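Local coordinates for protein chitinase A (Cycas revoluta, PDB 4MNK) that probably hydrolyses the beta-1,4 linkages of chitin, as a class V plant chitinase of glycoside hydrolase family 18, at residues A191-H195 and S213-A217. Residue numbers count along the deposited sequence, not the author numbering.
With NAG (2-acetamido-2-deoxy-beta-D-glucopyranose), chain C; NAG (2-acetamido-2-deoxy-beta-D-glucopyranose), chain B; NAG (2-acetamido-2-deoxy-beta-D-glucopyranose), chain D.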
ATOM      1  N   ALA A 191       6.569   2.412   0.515  1.00  7.03           N
ATOM      2  CA  ALA A 191       7.682   3.147   1.113  1.00  7.36           C
ATOM      3  C   ALA A 191       7.503   3.329   2.622  1.00  7.62           C
ATOM      4  O   ALA A 191       7.432   4.451   3.130  1.00  7.87           O
ATOM      5  CB  ALA A 191       7.848   4.488   0.421  1.00  7.45           C
ATOM      6  N   TYR A 192       7.435   2.208   3.331  1.00  7.82           N
ATOM      7  CA  TYR A 192       7.275   2.203   4.782  1.00  8.07           C
ATOM      8  C   TYR A 192       7.713   0.859   5.351  1.00  8.28           C
ATOM      9  O   TYR A 192       8.163  -0.019   4.606  1.00  8.22           O
ATOM     10  CB  TYR A 192       5.834   2.556   5.195  1.00  8.10           C
ATOM     11  CG  TYR A 192       4.743   1.943   4.342  1.00  7.93           C
ATOM     12  CD1 TYR A 192       4.265   0.658   4.599  1.00  8.66           C
ATOM     13  CD2 TYR A 192       4.174   2.658   3.287  1.00  8.27           C
ATOM     14  CE1 TYR A 192       3.254   0.096   3.815  1.00  8.71           C
ATOM     15  CE2 TYR A 192       3.165   2.106   2.500  1.00  8.39           C
ATOM     16  CZ  TYR A 192       2.710   0.830   2.770  1.00  8.91           C
ATOM     17  OH  TYR A 192       1.712   0.305   1.980  1.00 10.21           O
ATOM     18  N   ASP A 193       7.585   0.713   6.670  1.00  8.70           N
ATOM     19  CA  ASP A 193       8.063  -0.457   7.411  1.00  9.33           C
ATOM     20  C   ASP A 193       9.576  -0.655   7.273  1.00  9.37           C
ATOM     21  O   ASP A 193      10.067  -1.787   7.212  1.00  9.46           O
ATOM     22  CB  ASP A 193       7.270  -1.724   7.042  1.00  9.90           C
ATOM     23  CG  ASP A 193       5.856  -1.717   7.608  1.00 11.18           C
ATOM     24  OD1 ASP A 193       5.601  -0.984   8.591  1.00 12.41           O
ATOM     25  OD2 ASP A 193       5.002  -2.456   7.072  1.00 14.06           O
ATOM     26  N   PHE A 194      10.304   0.459   7.236  1.00  9.42           N
ATOM     27  CA  PHE A 194      11.768   0.435   7.203  1.00  9.48           C
ATOM     28  C   PHE A 194      12.351   0.084   8.563  1.00  9.82           C
ATOM     29  O   PHE A 194      13.454  -0.457   8.650  1.00 10.01           O
ATOM     30  CB  PHE A 194      12.340   1.789   6.770  1.00  9.55           C
ATOM     31  CG  PHE A 194      11.821   2.290   5.452  1.00  9.31           C
ATOM     32  CD1 PHE A 194      11.613   1.422   4.386  1.00 10.08           C
ATOM     33  CD2 PHE A 194      11.573   3.643   5.267  1.00  8.67           C
ATOM     34  CE1 PHE A 194      11.139   1.892   3.167  1.00  9.76           C
ATOM     35  CE2 PHE A 194      11.103   4.122   4.050  1.00  8.98           C
ATOM     36  CZ  PHE A 194      10.889   3.243   2.997  1.00  9.45           C
ATOM     37  N   HIS A 195      11.615   0.429   9.617  1.00  9.83           N
ATOM     38  CA  HIS A 195      12.047   0.227  10.996  1.00 10.11           C
ATOM     39  C   HIS A 195      10.850  -0.121  11.859  1.00 10.43           C
ATOM     40  O   HIS A 195       9.725   0.276  11.561  1.00 10.20           O
ATOM     41  CB  HIS A 195      12.757   1.474  11.527  1.00 10.15           C
ATOM     42  CG  HIS A 195      13.960   1.860  10.727  1.00 10.17           C
ATOM     43  ND1 HIS A 195      15.098   1.083  10.672  1.00 10.70           N
ATOM     44  CD2 HIS A 195      14.193   2.925   9.925  1.00 10.42           C
ATOM     45  CE1 HIS A 195      15.983   1.659   9.877  1.00 10.74           C
ATOM     46  NE2 HIS A 195      15.459   2.779   9.413  1.00 10.77           N
ATOM     47  N   SER A 213      21.385   6.290   5.828  1.00 19.18           N
ATOM     48  CA  SER A 213      20.727   4.988   5.768  1.00 19.12           C
ATOM     49  C   SER A 213      20.263   4.641   4.357  1.00 18.83           C
ATOM     50  O   SER A 213      19.975   5.527   3.548  1.00 19.23           O
ATOM     51  CB  SER A 213      19.542   4.934   6.737  1.00 19.21           C
ATOM     52  OG  SER A 213      18.815   3.723   6.591  1.00 19.53           O
ATOM     53  N   LYS A 214      20.190   3.343   4.081  1.00 18.28           N
ATOM     54  CA  LYS A 214      19.749   2.839   2.784  1.00 17.46           C
ATOM     55  C   LYS A 214      18.229   2.657   2.712  1.00 16.71           C
ATOM     56  O   LYS A 214      17.648   2.654   1.622  1.00 16.93           O
ATOM     57  CB  LYS A 214      20.459   1.530   2.465  1.00 17.73           C
ATOM     58  N   PHE A 215      17.595   2.510   3.873  1.00 15.41           N
ATOM     59  CA  PHE A 215      16.158   2.238   3.946  1.00 14.18           C
ATOM     60  C   PHE A 215      15.336   3.512   4.072  1.00 12.92           C
ATOM     61  O   PHE A 215      14.867   3.866   5.158  1.00 12.62           O
ATOM     62  CB  PHE A 215      15.852   1.262   5.084  1.00 14.55           C
ATOM     63  CG  PHE A 215      16.508  -0.075   4.916  1.00 15.14           C
ATOM     64  CD1 PHE A 215      17.683  -0.379   5.597  1.00 16.08           C
ATOM     65  CD2 PHE A 215      15.966  -1.024   4.054  1.00 15.64           C
ATOM     66  CE1 PHE A 215      18.301  -1.616   5.433  1.00 16.65           C
ATOM     67  CE2 PHE A 215      16.577  -2.262   3.884  1.00 16.38           C
ATOM     68  CZ  PHE A 215      17.746  -2.559   4.573  1.00 16.76           C
ATOM     69  N   THR A 216      15.181   4.205   2.949  1.00 11.62           N
ATOM     70  CA  THR A 216      14.388   5.428   2.892  1.00 10.51           C
ATOM     71  C   THR A 216      13.519   5.431   1.643  1.00 10.10           C
ATOM     72  O   THR A 216      13.833   4.761   0.651  1.00  9.99           O
ATOM     73  CB  THR A 216      15.266   6.706   2.899  1.00 10.40           C
ATOM     74  OG1 THR A 216      15.931   6.847   1.640  1.00 10.20           O
ATOM     75  CG2 THR A 216      16.296   6.679   4.031  1.00 10.28           C
ATOM     76  N   ALA A 217      12.435   6.199   1.695  1.00  9.58           N
ATOM     77  CA  ALA A 217      11.523   6.326   0.565  1.00  9.24           C
ATOM     78  C   ALA A 217      12.236   6.856  -0.682  1.00  9.33           C
ATOM     79  O   ALA A 217      12.042   6.328  -1.781  1.00  9.03           O
ATOM     80  CB  ALA A 217      10.345   7.214   0.935  1.00  9.03           C
TER
HETATM   81  C1  NAG C   2      12.330  -5.532   7.452  1.00 16.39           C
HETATM   82  C2  NAG C   2      11.194  -5.157   6.498  1.00 15.99           C
HETATM   83  C3  NAG C   2       9.835  -5.110   7.199  1.00 16.71           C
HETATM   84  C4  NAG C   2       9.598  -6.333   8.082  1.00 17.61           C
HETATM   85  C5  NAG C   2      10.835  -6.647   8.934  1.00 17.78           C
HETATM   86  C6  NAG C   2      10.664  -7.935   9.739  1.00 18.59           C
HETATM   87  C7  NAG C   2      12.085  -3.773   4.680  1.00 14.03           C
HETATM   88  C8  NAG C   2      12.291  -2.385   4.149  1.00 14.53           C
HETATM   89  N2  NAG C   2      11.463  -3.880   5.857  1.00 14.93           N
HETATM   90  O3  NAG C   2       8.818  -5.007   6.225  1.00 17.28           O
HETATM   91  O4  NAG C   2       8.481  -6.092   8.914  1.00 18.34           O
HETATM   92  O5  NAG C   2      12.007  -6.731   8.135  1.00 17.09           O
HETATM   93  O6  NAG C   2      10.551  -9.044   8.874  1.00 19.71           O
HETATM   94  O7  NAG C   2      12.492  -4.747   4.041  1.00 13.54           O
HETATM   95  C1  NAG B   1      17.625  -5.221   7.145  1.00 18.78           C
HETATM   96  C2  NAG B   1      17.059  -6.607   7.454  1.00 18.51           C
HETATM   97  C3  NAG B   1      15.591  -6.733   7.034  1.00 17.68           C
HETATM   98  C4  NAG B   1      14.736  -5.516   7.399  1.00 17.20           C
HETATM   99  C5  NAG B   1      15.488  -4.231   7.024  1.00 17.37           C
HETATM  100  C6  NAG B   1      14.747  -2.950   7.398  1.00 17.02           C
HETATM  101  C7  NAG B   1      18.786  -8.343   7.375  1.00 19.68           C
HETATM  102  C8  NAG B   1      19.504  -9.342   6.517  1.00 19.83           C
HETATM  103  N2  NAG B   1      17.846  -7.617   6.770  1.00 18.98           N
HETATM  104  O1  NAG B   1      18.890  -5.080   7.752  1.00 19.65           O
HETATM  105  O3  NAG B   1      15.034  -7.901   7.598  1.00 17.61           O
HETATM  106  O4  NAG B   1      13.535  -5.615   6.661  1.00 16.22           O
HETATM  107  O5  NAG B   1      16.762  -4.217   7.642  1.00 18.36           O
HETATM  108  O6  NAG B   1      14.599  -2.852   8.799  1.00 16.46           O
HETATM  109  O7  NAG B   1      19.077  -8.233   8.565  1.00 20.09           O
HETATM  110  C1  NAG D   1       1.911  -3.956   3.620  1.00 17.47           C
HETATM  111  C2  NAG D   1       0.584  -4.541   3.118  1.00 17.03           C
HETATM  112  C3  NAG D   1      -0.547  -4.315   4.124  1.00 17.19           C
HETATM  113  C4  NAG D   1      -0.136  -4.582   5.575  1.00 17.47           C
HETATM  114  C5  NAG D   1       1.209  -3.911   5.877  1.00 18.03           C
HETATM  115  C6  NAG D   1       1.705  -4.154   7.303  1.00 19.13           C
HETATM  116  C7  NAG D   1       0.074  -2.714   1.498  1.00 15.59           C
HETATM  117  C8  NAG D   1      -0.364  -2.411   0.094  1.00 15.10           C
HETATM  118  N2  NAG D   1       0.186  -4.012   1.815  1.00 15.94           N
HETATM  119  O1  NAG D   1       2.962  -4.381   2.783  1.00 17.89           O
HETATM  120  O3  NAG D   1      -1.662  -5.110   3.773  1.00 17.75           O
HETATM  121  O4  NAG D   1      -1.139  -4.063   6.422  1.00 16.78           O
HETATM  122  O5  NAG D   1       2.174  -4.371   4.950  1.00 17.79           O
HETATM  123  O6  NAG D   1       1.912  -5.531   7.528  1.00 20.32           O
HETATM  124  O7  NAG D   1       0.308  -1.785   2.273  1.00 15.13           O
HETATM  125  O   HOH W   1      16.229   4.385   7.384  1.00 15.42           O
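In a TIM barrel, the loops that follow the strands commonly shape the substrate cleft, and one such loop here folds back so that its two ends meet beside bound sugars. At its start, Ala191 packs its methyl group on that of Ala217, CB to CB 3.7 Å. Tyr192 points away from 213-217, and its OH donates a hydrogen bond to O7 of the chain D NAG (2.5 Å). Asp193 also serves the cleft: its backbone O accepts from N2 of the chain C NAG at 2.9 Å, while its carboxylate forms a salt bridge with Arg243. Phe194 gives up more surface to 213-217 than any other residue of 191-195, largely against backbone. One face of its ring lies against the Phe215–Thr216 peptide, with Phe194 CD2 3.3 Å from Phe215 O, and its CB meets Phe215 CB at 3.9 Å. The Phe215 ring then leads off to the ligand, with C5 of the chain B NAG over one face; O6 of that sugar donates to Phe194 O (2.7 Å). A water bridges His195 to 213-217, hydrogen-bonded to His195 NE2 (2.7 Å) and Ser213 OG (2.8 Å) and donating to Phe215 O (2.7 Å); His195 ND1 is hydrogen-bonded to Glu199. Ser213 OG accepts from Phe215 N (3.2 Å), an ST turn. The two loop segments thus bring the end of barrel strand 186-190, where Ala191 also touches Leu236 of strand 234-247, against the start of helix 217-227, N-capped by Thr216.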